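Local coordinates for putative 3-hydroxybutyryl-CoA dehydratase (Rhodopseudomonas palustris, PDB 3HIN), which probably acts as a crotonase-type lyase, interconverting 3-hydroxyacyl-CoA and enoyl-CoA thioesters by loss or addition of water, at residues Ala9-Asp14 and Leu40-Met45; Ala46-Cys51 and His96-Lys101; Asp57-Val62 and Cys105-Ile110; Arg131-Ser136 and Gly186-Leu191. One frame throughout, in Å; residues are numbered along the deposited sequence.

Contact 1 (Ala9-Asp14 and Leu40-Met45)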
loop_
_atom_site.group_PDB
_atom_site.type_symbol
_atom_site.label_atom_id
_atom_site.label_comp_id
_atom_site.label_asym_id
_atom_site.label_seq_id
_atom_site.Cartn_x
_atom_site.Cartn_y
_atom_site.Cartn_z
ATOM N N ALA A 9 22.292 -10.260 -9.557
ATOM C CA ALA A 9 23.529 -10.365 -10.404
ATOM C C ALA A 9 24.263 -9.012 -10.503
ATOM O O ALA A 9 25.508 -8.998 -10.688
ATOM C CB ALA A 9 23.185 -10.939 -11.811
ATOM N N ALA A 10 23.480 -7.910 -10.355
ATOM C CA ALA A 10 23.911 -6.474 -10.303
ATOM C C ALA A 10 24.585 -5.862 -11.556
ATOM O O ALA A 10 25.422 -6.479 -12.253
ATOM C CB ALA A 10 24.729 -6.138 -9.012
ATOM N N THR A 11 24.215 -4.620 -11.831
ATOM C CA THR A 11 24.701 -3.934 -13.031
ATOM C C THR A 11 26.000 -3.205 -12.702
ATOM O O THR A 11 26.192 -2.710 -11.567
ATOM C CB THR A 11 23.599 -3.027 -13.657
ATOM O OG1 THR A 11 22.485 -2.951 -12.748
ATOM C CG2 THR A 11 23.100 -3.673 -14.987
ATOM N N ILE A 12 26.917 -3.193 -13.661
ATOM C CA ILE A 12 28.202 -2.607 -13.362
ATOM C C ILE A 12 28.141 -1.064 -13.495
ATOM O O ILE A 12 27.588 -0.565 -14.464
ATOM C CB ILE A 12 29.333 -3.252 -14.246
ATOM C CG1 ILE A 12 29.423 -4.769 -13.974
ATOM C CG2 ILE A 12 30.671 -2.538 -14.018
ATOM C CD1 ILE A 12 29.635 -5.215 -12.415
ATOM N N ALA A 13 28.742 -0.321 -12.563
ATOM C CA ALA A 13 28.729 1.138 -12.673
ATOM C C ALA A 13 29.432 1.551 -13.961
ATOM O O ALA A 13 30.430 0.915 -14.342
ATOM C CB ALA A 13 29.413 1.753 -11.499
ATOM N N ASP A 14 28.926 2.617 -14.604
ATOM C CA ASP A 14 29.711 3.379 -15.610
ATOM C C ASP A 14 30.090 4.777 -15.084
ATOM O O ASP A 14 29.420 5.776 -15.360
ATOM C CB ASP A 14 28.959 3.550 -16.934
ATOM C CG ASP A 14 29.768 4.350 -17.992
ATOM O OD1 ASP A 14 29.248 4.556 -19.096
ATOM O OD2 ASP A 14 30.905 4.815 -17.738
ATOM N N LEU A 40 19.063 9.029 -18.009
ATOM C CA LEU A 40 19.461 8.010 -17.030
ATOM C C LEU A 40 19.506 6.639 -17.675
ATOM O O LEU A 40 18.680 6.360 -18.515
ATOM C CB LEU A 40 18.463 7.983 -15.862
ATOM C CG LEU A 40 18.115 9.347 -15.279
ATOM C CD1 LEU A 40 17.076 9.174 -14.124
ATOM C CD2 LEU A 40 19.424 10.181 -14.870
ATOM N N ASN A 41 20.498 5.811 -17.314
ATOM C CA ASN A 41 20.575 4.410 -17.764
ATOM C C ASN A 41 21.145 3.581 -16.641
ATOM O O ASN A 41 21.561 4.142 -15.610
ATOM C CB ASN A 41 21.416 4.257 -19.060
ATOM C CG ASN A 41 22.900 4.599 -18.849
ATOM O OD1 ASN A 41 23.359 4.934 -17.742
ATOM N ND2 ASN A 41 23.663 4.479 -19.910
ATOM N N ASP A 42 21.226 2.273 -16.814
ATOM C CA ASP A 42 21.600 1.433 -15.662
ATOM C C ASP A 42 22.978 1.688 -15.128
ATOM O O ASP A 42 23.185 1.627 -13.935
ATOM C CB ASP A 42 21.427 -0.065 -15.903
ATOM C CG ASP A 42 19.970 -0.450 -16.206
ATOM O OD1 ASP A 42 19.077 0.291 -15.775
ATOM O OD2 ASP A 42 19.707 -1.494 -16.886
ATOM N N GLY A 43 23.927 2.011 -15.988
ATOM C CA GLY A 43 25.281 2.181 -15.501
ATOM C C GLY A 43 25.432 3.547 -14.816
ATOM O O GLY A 43 26.251 3.746 -13.910
ATOM N N LEU A 44 24.634 4.512 -15.237
ATOM C CA LEU A 44 24.766 5.804 -14.600
ATOM C C LEU A 44 24.200 5.645 -13.191
ATOM O O LEU A 44 24.846 6.006 -12.234
ATOM C CB LEU A 44 24.144 6.947 -15.388
ATOM C CG LEU A 44 24.006 8.300 -14.652
ATOM C CD1 LEU A 44 23.788 9.370 -15.653
ATOM C CD2 LEU A 44 22.845 8.337 -13.635
ATOM N N MET A 45 23.039 5.012 -13.121
ATOM C CA MET A 45 22.365 4.722 -11.873
ATOM C C MET A 45 23.225 3.910 -10.946
ATOM O O MET A 45 23.283 4.207 -9.744
ATOM C CB MET A 45 20.989 4.088 -12.160
ATOM C CG MET A 45 20.008 5.128 -12.770
ATOM S SD MET A 45 19.428 6.339 -11.515
ATOM C CE MET A 45 18.328 5.163 -10.745
HETATM O O HOH W 1 26.719 4.243 -20.193
#
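The peptide carbonyl of Gly-43 is met from above one of its faces by the backbone of Asp-14: the donor sits 42° out of the carbonyl plane, yet the bond from Asp-14 N to Gly-43 O is 3.0 Å long and nearly straight, at 171°. Two other flat groups, the Asp-14 carboxylate and the Asn-41 amide, are joined through one water. It donates to Asp-14 OD1 at 2.8 Å and accepts from Asn-41 ND2 at 3.1 Å. Outside the two segments, Asp-14 OD2 bonds to the hydroxyl of Ser-16, and Asn-41 ND2 also reaches Glu-79. At the other end of the amide, Asn-41 OD1 accepts from Leu-44 N at 2.8 Å, the donor tilted 24° from the amide carbonyl plane.

With no side chain on Gly-43, the main chains approach to 4.6 Å between Ala-13 CA and Gly-43 CA. Farther back, the side chains of Thr-11 and Asp-42 cross obliquely, CG2 of Thr-11 lying 4.1 Å from Asp-42 CB. The carboxylate of Asp-42 is held by His-91, Trp-95 and Arg-81, while CB is the atom that meets Thr-11. The arrangement is that of an Asn N-cap starting helix 42-51, with an extended N-terminal segment laid across the first turn at the protein surface.

Contact 2 (Ala46-Cys51 and His96-Lys101)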
loop_
_atom_site.group_PDB
_atom_site.type_symbol
_atom_site.label_atom_id
_atom_site.label_comp_id
_atom_site.label_asym_id
_atom_site.label_seq_id
_atom_site.Cartn_x
_atom_site.Cartn_y
_atom_site.Cartn_z
ATOM N N ALA A 46 23.913 2.896 -11.475
ATOM C CA ALA A 46 24.834 2.098 -10.642
ATOM C C ALA A 46 26.019 2.924 -10.137
ATOM O O ALA A 46 26.406 2.831 -8.955
ATOM C CB ALA A 46 25.297 0.867 -11.368
ATOM N N ALA A 47 26.584 3.750 -11.018
ATOM C CA ALA A 47 27.667 4.671 -10.636
ATOM C C ALA A 47 27.174 5.617 -9.566
ATOM O O ALA A 47 27.924 5.899 -8.673
ATOM C CB ALA A 47 28.180 5.510 -11.824
ATOM N N LEU A 48 25.955 6.140 -9.729
ATOM C CA LEU A 48 25.299 6.988 -8.724
ATOM C C LEU A 48 25.165 6.320 -7.340
ATOM O O LEU A 48 25.578 6.856 -6.346
ATOM C CB LEU A 48 23.899 7.393 -9.220
ATOM C CG LEU A 48 23.108 8.373 -8.357
ATOM C CD1 LEU A 48 23.998 9.609 -8.047
ATOM C CD2 LEU A 48 21.752 8.841 -9.030
ATOM N N LYS A 49 24.606 5.139 -7.293
ATOM C CA LYS A 49 24.510 4.407 -6.066
ATOM C C LYS A 49 25.877 4.280 -5.374
ATOM O O LYS A 49 25.989 4.465 -4.154
ATOM C CB LYS A 49 23.985 3.036 -6.409
ATOM C CG LYS A 49 23.612 2.161 -5.245
ATOM C CD LYS A 49 22.984 0.872 -5.813
ATOM C CE LYS A 49 23.271 -0.320 -4.933
ATOM N NZ LYS A 49 22.113 -0.428 -3.986
ATOM N N ASP A 50 26.895 3.955 -6.170
ATOM C CA ASP A 50 28.269 3.883 -5.693
ATOM C C ASP A 50 28.720 5.163 -5.028
ATOM O O ASP A 50 29.264 5.102 -3.941
ATOM C CB ASP A 50 29.249 3.558 -6.827
ATOM C CG ASP A 50 29.325 2.072 -7.142
ATOM O OD1 ASP A 50 28.581 1.291 -6.467
ATOM O OD2 ASP A 50 30.107 1.689 -8.077
ATOM N N CYS A 51 28.511 6.312 -5.677
ATOM C CA CYS A 51 28.958 7.583 -5.081
ATOM C C CYS A 51 28.282 7.819 -3.736
ATOM O O CYS A 51 28.890 8.373 -2.855
ATOM C CB CYS A 51 28.551 8.753 -5.930
ATOM S SG CYS A 51 29.478 8.875 -7.363
ATOM N N HIS A 96 14.761 1.811 -7.366
ATOM C CA HIS A 96 14.389 2.283 -6.065
ATOM C C HIS A 96 15.576 2.197 -5.098
ATOM O O HIS A 96 15.750 3.079 -4.218
ATOM C CB HIS A 96 13.212 1.491 -5.519
ATOM C CG HIS A 96 11.920 1.810 -6.204
ATOM N ND1 HIS A 96 10.715 1.434 -5.685
ATOM C CD2 HIS A 96 11.653 2.390 -7.404
ATOM C CE1 HIS A 96 9.740 1.809 -6.499
ATOM N NE2 HIS A 96 10.282 2.395 -7.558
ATOM N N ARG A 97 16.411 1.179 -5.254
ATOM C CA ARG A 97 17.483 1.050 -4.289
ATOM C C ARG A 97 18.511 2.166 -4.468
ATOM O O ARG A 97 19.129 2.623 -3.467
ATOM C CB ARG A 97 18.176 -0.324 -4.345
ATOM C CG ARG A 97 17.253 -1.485 -4.092
ATOM C CD ARG A 97 16.754 -1.607 -2.592
ATOM N NE ARG A 97 15.702 -0.624 -2.230
ATOM C CZ ARG A 97 14.410 -0.749 -2.543
ATOM N NH1 ARG A 97 13.554 0.204 -2.175
ATOM N NH2 ARG A 97 13.971 -1.793 -3.261
ATOM N N VAL A 98 18.675 2.630 -5.705
ATOM C CA VAL A 98 19.550 3.765 -5.949
ATOM C C VAL A 98 18.964 5.021 -5.254
ATOM O O VAL A 98 19.637 5.700 -4.546
ATOM C CB VAL A 98 19.698 4.098 -7.446
ATOM C CG1 VAL A 98 20.520 5.394 -7.584
ATOM C CG2 VAL A 98 20.309 2.910 -8.282
ATOM N N PHE A 99 17.679 5.308 -5.462
ATOM C CA PHE A 99 17.096 6.528 -4.872
ATOM C C PHE A 99 16.996 6.479 -3.358
ATOM O O PHE A 99 16.937 7.532 -2.700
ATOM C CB PHE A 99 15.729 6.805 -5.499
ATOM C CG PHE A 99 15.806 7.212 -6.950
ATOM C CD1 PHE A 99 16.984 7.781 -7.452
ATOM C CD2 PHE A 99 14.704 7.040 -7.810
ATOM C CE1 PHE A 99 17.084 8.188 -8.826
ATOM C CE2 PHE A 99 14.772 7.435 -9.164
ATOM C CZ PHE A 99 15.959 8.043 -9.654
ATOM N N ASP A 100 16.936 5.274 -2.777
ATOM C CA ASP A 100 16.943 5.194 -1.315
ATOM C C ASP A 100 18.249 5.806 -0.799
ATOM O O ASP A 100 18.274 6.385 0.279
ATOM C CB ASP A 100 16.874 3.733 -0.823
ATOM C CG ASP A 100 15.458 3.181 -0.756
ATOM O OD1 ASP A 100 15.383 1.951 -0.791
ATOM O OD2 ASP A 100 14.416 3.912 -0.703
ATOM N N LYS A 101 19.356 5.659 -1.538
ATOM C CA LYS A 101 20.628 6.235 -1.038
ATOM C C LYS A 101 20.606 7.767 -1.115
ATOM O O LYS A 101 21.411 8.407 -0.500
ATOM C CB LYS A 101 21.798 5.740 -1.897
ATOM C CG LYS A 101 21.872 4.226 -1.976
ATOM C CD LYS A 101 22.183 3.631 -0.654
ATOM C CE LYS A 101 23.160 2.440 -0.846
ATOM N NZ LYS A 101 23.776 2.090 0.500
#
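Lys-49 and Val-98 bring their CA atoms within 5.0 Å where the axes of 46-51 and 96-101 approach to 8.9 Å, with N-to-C directions 31° apart. The parent helices, 42-51 and 85-103, are each the connection of a beta-alpha-beta crossover in the crotonase fold, helix 42-51 leading into strand 61-66 and helix 85-103 into strand 109-113, and here the two crossovers pack together.

Val-98 is the centre of the apolar contact and uses both branches. CG1, anti to the backbone N (chi1 174°), meets Leu-48 CD2 at 3.9 Å, the two side chains crossing at about a right angle; CG2 lies against Lys-49 CB at 4.1 Å and also touches Met-45 O. An alanine here would probably open a gap between the helices, leaving Leu-48 and the aliphatic part of Lys-49 without the methyls they rest on. Phe-99 and Leu-48 both continue inward onto Leu-124 of helix 120-127.

Toward the surface the contact turns basic. Lys-49 lies alongside Arg-97, pointing the same way, with Lys-49 NZ 4.0 Å from Arg-97 CB. Lys-49 NZ and Lys-101 NZ are 5.4 Å apart, a like-charge pair likely to be softened by solvent. The Arg-97 guanidinium itself turns away to a salt bridge with Asp-100, whose OD1 lies in the guanidinium plane and accepts from both Arg-97 NE, at 3.0 Å, and Arg-97 NH1, at 2.9 Å.

Contact 3 (Asp57-Val62 and Cys105-Ile110)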
loop_
_atom_site.group_PDB
_atom_site.type_symbol
_atom_site.label_atom_id
_atom_site.label_comp_id
_atom_site.label_asym_id
_atom_site.label_seq_id
_atom_site.Cartn_x
_atom_site.Cartn_y
_atom_site.Cartn_z
ATOM N N ASP A 57 33.658 10.456 5.683
ATOM C CA ASP A 57 33.296 11.308 6.837
ATOM C C ASP A 57 33.411 12.814 6.634
ATOM O O ASP A 57 32.646 13.578 7.190
ATOM C CB ASP A 57 34.093 10.905 8.077
ATOM C CG ASP A 57 33.491 9.711 8.781
ATOM O OD1 ASP A 57 32.233 9.680 8.890
ATOM O OD2 ASP A 57 34.267 8.810 9.215
ATOM N N GLN A 58 34.395 13.239 5.852
ATOM C CA GLN A 58 34.585 14.658 5.602
ATOM C C GLN A 58 33.473 15.312 4.826
ATOM O O GLN A 58 33.499 16.535 4.702
ATOM C CB GLN A 58 35.890 14.946 4.842
ATOM C CG GLN A 58 36.041 14.163 3.529
ATOM C CD GLN A 58 36.864 12.848 3.745
ATOM O OE1 GLN A 58 37.286 12.193 2.776
ATOM N NE2 GLN A 58 37.099 12.478 5.027
ATOM N N ILE A 59 32.547 14.533 4.268
ATOM C CA ILE A 59 31.503 15.093 3.422
ATOM C C ILE A 59 30.311 15.387 4.322
ATOM O O ILE A 59 29.883 14.515 5.109
ATOM C CB ILE A 59 31.067 14.111 2.295
ATOM C CG1 ILE A 59 32.201 13.869 1.263
ATOM C CG2 ILE A 59 29.698 14.522 1.614
ATOM C CD1 ILE A 59 32.853 15.104 0.678
ATOM N N ARG A 60 29.794 16.616 4.193
ATOM C CA ARG A 60 28.616 17.027 4.969
ATOM C C ARG A 60 27.419 17.492 4.148
ATOM O O ARG A 60 26.406 17.850 4.722
ATOM C CB ARG A 60 28.972 18.016 6.108
ATOM C CG ARG A 60 29.978 17.416 7.119
ATOM C CD ARG A 60 30.179 18.288 8.381
ATOM N NE ARG A 60 30.819 19.550 8.030
ATOM C CZ ARG A 60 32.121 19.726 7.765
ATOM N NH1 ARG A 60 32.994 18.696 7.817
ATOM N NH2 ARG A 60 32.548 20.946 7.426
ATOM N N ALA A 61 27.525 17.433 2.819
ATOM C CA ALA A 61 26.454 17.662 1.882
ATOM C C ALA A 61 26.819 17.118 0.515
ATOM O O ALA A 61 28.009 16.927 0.192
ATOM C CB ALA A 61 26.114 19.156 1.788
ATOM N N VAL A 62 25.762 16.862 -0.261
ATOM C CA VAL A 62 25.842 16.371 -1.619
ATOM C C VAL A 62 25.027 17.294 -2.497
ATOM O O VAL A 62 23.850 17.510 -2.213
ATOM C CB VAL A 62 25.230 14.940 -1.802
ATOM C CG1 VAL A 62 25.474 14.504 -3.226
ATOM C CG2 VAL A 62 25.853 13.960 -0.901
ATOM N N CYS A 105 20.090 9.337 2.588
ATOM C CA CYS A 105 21.514 9.693 2.704
ATOM C C CYS A 105 21.810 10.252 4.113
ATOM O O CYS A 105 20.989 10.960 4.708
ATOM C CB CYS A 105 21.853 10.747 1.631
ATOM S SG CYS A 105 23.633 11.231 1.471
ATOM N N ARG A 106 22.992 10.013 4.628
ATOM C CA ARG A 106 23.271 10.511 5.953
ATOM C C ARG A 106 23.485 12.033 5.997
ATOM O O ARG A 106 23.276 12.691 7.036
ATOM C CB ARG A 106 24.399 9.767 6.625
ATOM C CG ARG A 106 25.670 10.069 6.084
ATOM C CD ARG A 106 26.847 9.802 7.110
ATOM N NE ARG A 106 28.065 9.872 6.277
ATOM C CZ ARG A 106 28.727 10.993 6.026
ATOM N NH1 ARG A 106 28.377 12.107 6.635
ATOM N NH2 ARG A 106 29.763 11.010 5.221
ATOM N N VAL A 107 23.793 12.609 4.860
ATOM C CA VAL A 107 23.825 14.070 4.766
ATOM C C VAL A 107 22.791 14.616 3.800
ATOM O O VAL A 107 22.252 13.870 2.956
ATOM C CB VAL A 107 25.231 14.517 4.349
ATOM C CG1 VAL A 107 26.212 14.078 5.438
ATOM C CG2 VAL A 107 25.593 13.985 2.937
ATOM N N PRO A 108 22.497 15.935 3.904
ATOM C CA PRO A 108 21.438 16.360 2.966
ATOM C C PRO A 108 21.911 16.401 1.513
ATOM O O PRO A 108 23.056 16.765 1.231
ATOM C CB PRO A 108 21.094 17.766 3.394
ATOM C CG PRO A 108 21.937 18.082 4.629
ATOM C CD PRO A 108 22.753 16.908 4.995
ATOM N N VAL A 109 20.980 16.082 0.619
ATOM C CA VAL A 109 21.216 16.119 -0.821
ATOM C C VAL A 109 20.430 17.263 -1.450
ATOM O O VAL A 109 19.200 17.394 -1.238
ATOM C CB VAL A 109 20.791 14.822 -1.447
ATOM C CG1 VAL A 109 21.058 14.830 -2.960
ATOM C CG2 VAL A 109 21.517 13.664 -0.769
ATOM N N ILE A 110 21.145 18.085 -2.228
ATOM C CA ILE A 110 20.552 19.209 -2.892
ATOM C C ILE A 110 20.641 18.955 -4.390
ATOM O O ILE A 110 21.718 18.671 -4.884
ATOM C CB ILE A 110 21.300 20.563 -2.489
ATOM C CG1 ILE A 110 21.292 20.745 -0.956
ATOM C CG2 ILE A 110 20.668 21.809 -3.178
ATOM C CD1 ILE A 110 22.646 20.797 -0.365
#
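Val-62 and Val-109 pair in parallel where strands 61-66 and 109-113 begin, neighbours in the central sheet of the crotonase fold and the two ends of a beta-alpha-beta crossover through helix 85-103. Two backbone hydrogen bonds set the register: Val-62 N donates to Pro-108 O at 3.1 Å, and Ile-110 N donates to Val-62 O at 2.8 Å. Val-62 O is approached a second time by Val-109 CA in a CA-H...O contact of 3.3 Å, as is usual between parallel strands.

Most of the apolar contacts centre on Val-107, which comes just ahead of the strand. Its CG2, placed between the backbone N and the carbonyl carbon, meets Val-62 CG2 at 3.8 Å, the side chains crossing at about a right angle, and Ile-59 CG2 at 4.3 Å. Its other methyl, CG1, lies against the Ile-59 carbonyl. An alanine in its place would probably open a gap beside Val-62 and Ile-59, whose CG2 methyls would lose the CG2 they both pack on. Cys-105 SG adds to the cluster, 4.2 Å from Val-62 CG2, while Val-62 also packs on Ile-29 of strand 26-31. The methyl of Ala-61 and the ring of Pro-108 both rest on Val-208 of helix 197-208.

The polar side-chain contact lies at the exposed end, where the Arg-106 chain runs extended from CG to NE to reach the loop before strand 61-66. Its NH2 bonds to Ile-55 O, and its NH1 donates at 3.2 Å to Ile-59 O, which lies near the guanidinium plane and is met almost along its C=O axis, at 168°.

Contact 4 (Arg131-Ser136 and Gly186-Leu191)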
loop_
_atom_site.group_PDB
_atom_site.type_symbol
_atom_site.label_atom_id
_atom_site.label_comp_id
_atom_site.label_asym_id
_atom_site.label_seq_id
_atom_site.Cartn_x
_atom_site.Cartn_y
_atom_site.Cartn_z
ATOM N N ARG A 131 15.608 21.169 -3.603
ATOM C CA ARG A 131 15.816 21.360 -5.030
ATOM C C ARG A 131 15.936 22.865 -5.171
ATOM O O ARG A 131 15.193 23.627 -4.482
ATOM C CB ARG A 131 14.598 20.794 -5.828
ATOM C CG ARG A 131 14.510 19.264 -5.971
ATOM C CD ARG A 131 13.049 18.747 -6.161
ATOM N NE ARG A 131 12.300 19.052 -4.933
ATOM C CZ ARG A 131 12.471 18.402 -3.773
ATOM N NH1 ARG A 131 11.815 18.817 -2.652
ATOM N NH2 ARG A 131 13.277 17.332 -3.694
ATOM N N VAL A 132 16.865 23.303 -6.041
ATOM C CA VAL A 132 17.009 24.684 -6.437
ATOM C C VAL A 132 16.826 24.674 -7.950
ATOM O O VAL A 132 17.501 23.881 -8.663
ATOM C CB VAL A 132 18.399 25.265 -6.110
ATOM C CG1 VAL A 132 18.371 26.739 -6.366
ATOM C CG2 VAL A 132 18.771 25.020 -4.683
ATOM N N ALA A 133 15.893 25.497 -8.418
ATOM C CA ALA A 133 15.559 25.560 -9.825
ATOM C C ALA A 133 15.972 26.911 -10.421
ATOM O O ALA A 133 15.554 27.968 -9.913
ATOM C CB ALA A 133 14.076 25.276 -10.060
ATOM N N GLU A 134 16.847 26.847 -11.453
ATOM C CA GLU A 134 17.091 27.945 -12.424
ATOM C C GLU A 134 15.868 28.257 -13.302
ATOM O O GLU A 134 15.018 27.379 -13.479
ATOM C CB GLU A 134 18.180 27.495 -13.422
ATOM C CG GLU A 134 19.471 28.011 -13.126
ATOM C CD GLU A 134 20.575 27.425 -13.980
ATOM O OE1 GLU A 134 20.558 27.462 -15.239
ATOM O OE2 GLU A 134 21.509 26.991 -13.311
ATOM N N ALA A 135 15.808 29.445 -13.931
ATOM C CA ALA A 135 14.632 29.766 -14.731
ATOM C C ALA A 135 14.314 28.737 -15.834
ATOM O O ALA A 135 13.150 28.562 -16.182
ATOM C CB ALA A 135 14.766 31.134 -15.347
ATOM N N SER A 136 15.337 28.072 -16.398
ATOM C CA SER A 136 15.148 27.205 -17.580
ATOM C C SER A 136 14.564 25.821 -17.203
ATOM O O SER A 136 14.155 25.045 -18.082
ATOM C CB SER A 136 16.490 26.995 -18.287
ATOM O OG SER A 136 17.345 26.278 -17.371
ATOM N N GLY A 186 5.306 23.462 -5.684
ATOM C CA GLY A 186 6.014 22.608 -4.741
ATOM C C GLY A 186 7.167 21.809 -5.322
ATOM O O GLY A 186 7.733 21.001 -4.629
ATOM N N PHE A 187 7.521 22.042 -6.587
ATOM C CA PHE A 187 8.555 21.274 -7.208
ATOM C C PHE A 187 9.912 21.584 -6.606
ATOM O O PHE A 187 10.772 20.694 -6.544
ATOM C CB PHE A 187 8.598 21.495 -8.711
ATOM C CG PHE A 187 7.403 20.899 -9.446
ATOM C CD1 PHE A 187 7.516 19.676 -10.084
ATOM C CD2 PHE A 187 6.184 21.554 -9.477
ATOM C CE1 PHE A 187 6.447 19.121 -10.799
ATOM C CE2 PHE A 187 5.127 21.032 -10.183
ATOM C CZ PHE A 187 5.240 19.782 -10.815
ATOM N N SER A 188 10.131 22.849 -6.223
ATOM C CA SER A 188 11.398 23.227 -5.650
ATOM C C SER A 188 11.198 24.162 -4.485
ATOM O O SER A 188 10.258 24.973 -4.457
ATOM C CB SER A 188 12.313 23.892 -6.687
ATOM O OG SER A 188 11.846 25.211 -7.100
ATOM N N GLN A 189 12.100 24.151 -3.539
ATOM C CA GLN A 189 11.985 25.103 -2.477
ATOM C C GLN A 189 12.621 26.395 -2.882
ATOM O O GLN A 189 12.337 27.406 -2.326
ATOM C CB GLN A 189 12.655 24.595 -1.231
ATOM C CG GLN A 189 12.070 23.377 -0.719
ATOM C CD GLN A 189 12.893 22.211 -1.019
ATOM O OE1 GLN A 189 13.439 22.099 -2.081
ATOM N NE2 GLN A 189 12.999 21.330 -0.079
ATOM N N TYR A 190 13.480 26.358 -3.874
ATOM C CA TYR A 190 14.095 27.612 -4.299
ATOM C C TYR A 190 13.934 27.870 -5.808
ATOM O O TYR A 190 14.041 26.962 -6.590
ATOM C CB TYR A 190 15.598 27.618 -3.998
ATOM C CG TYR A 190 15.945 27.558 -2.523
ATOM C CD1 TYR A 190 16.164 28.749 -1.794
ATOM C CD2 TYR A 190 16.063 26.336 -1.847
ATOM C CE1 TYR A 190 16.479 28.712 -0.430
ATOM C CE2 TYR A 190 16.390 26.308 -0.462
ATOM C CZ TYR A 190 16.565 27.479 0.214
ATOM O OH TYR A 190 16.835 27.461 1.570
ATOM N N LEU A 191 13.814 29.139 -6.204
ATOM C CA LEU A 191 14.003 29.489 -7.581
ATOM C C LEU A 191 15.137 30.508 -7.681
ATOM O O LEU A 191 15.152 31.501 -6.952
ATOM C CB LEU A 191 12.710 30.083 -8.159
ATOM C CG LEU A 191 12.712 30.731 -9.562
ATOM C CD1 LEU A 191 12.816 29.683 -10.697
ATOM C CD2 LEU A 191 11.379 31.440 -9.650
#
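Strand 190-192 closes one end of the central crotonase sheet by pairing in parallel with strand 130-134, Val-132 opposite Tyr-190 and Ala-133 opposite Leu-191. Tyr-190 N donates to Arg-131 O at 3.3 Å, and Ala-133 N to Tyr-190 O at 3.0 Å. On the opposite face of that last carbonyl, Ser-188 OG donates to Tyr-190 O at 2.9 Å from well above the plane. Val-132 CG1 packs on Tyr-190 CB at 3.8 Å, on the side covered by helix 197-208.

Before the strand starts, a side chain stands in for backbone: in Gln-189 a chi2 of 104° turns CD aside, and OE1 accepts from Arg-131 N at 2.8 Å, while NE2 bonds to His-129 O. The planes of the Arg-131 guanidinium and the Gln-189 amide are nearly parallel, 11° apart. Phe-187 O lies at the guanidinium edge, taking a weak bond from Arg-131 NE at 2.8 Å, and Arg-131 NH2 donates to Ala-125 O and Ala-128 O. A buried guanidinium thus meets three carbonyl oxygens, two of them from the last turn of helix 120-127 and the residue that follows it, whose partial negative charge would probably help to stabilise its positive charge.

Overall arrangement
The four contacts follow the crotonase fold from its N-terminal segment to strand 190-192. Contacts 1 and 2 share helix 42-51; their centres are 9 Å apart and they touch, Ala-13 lying against Ala-47 and Asp-50. Contact 2 alternates with contact 3 along the chain, so helices 42-51 and 85-103 pack together while the strands that follow them, 61-66 and 109-113, pair. Contacts 3 and 4, 20 Å apart between centres, belong to one sheet, in which strands 109-113 and 130-134 are neighbours and Ile-110 meets Val-132. The centres of contacts 1 and 4 lie about 28 Å apart. Successive beta-alpha-beta units thus pack helix on helix and strand beside strand, with contact 1 at the surface.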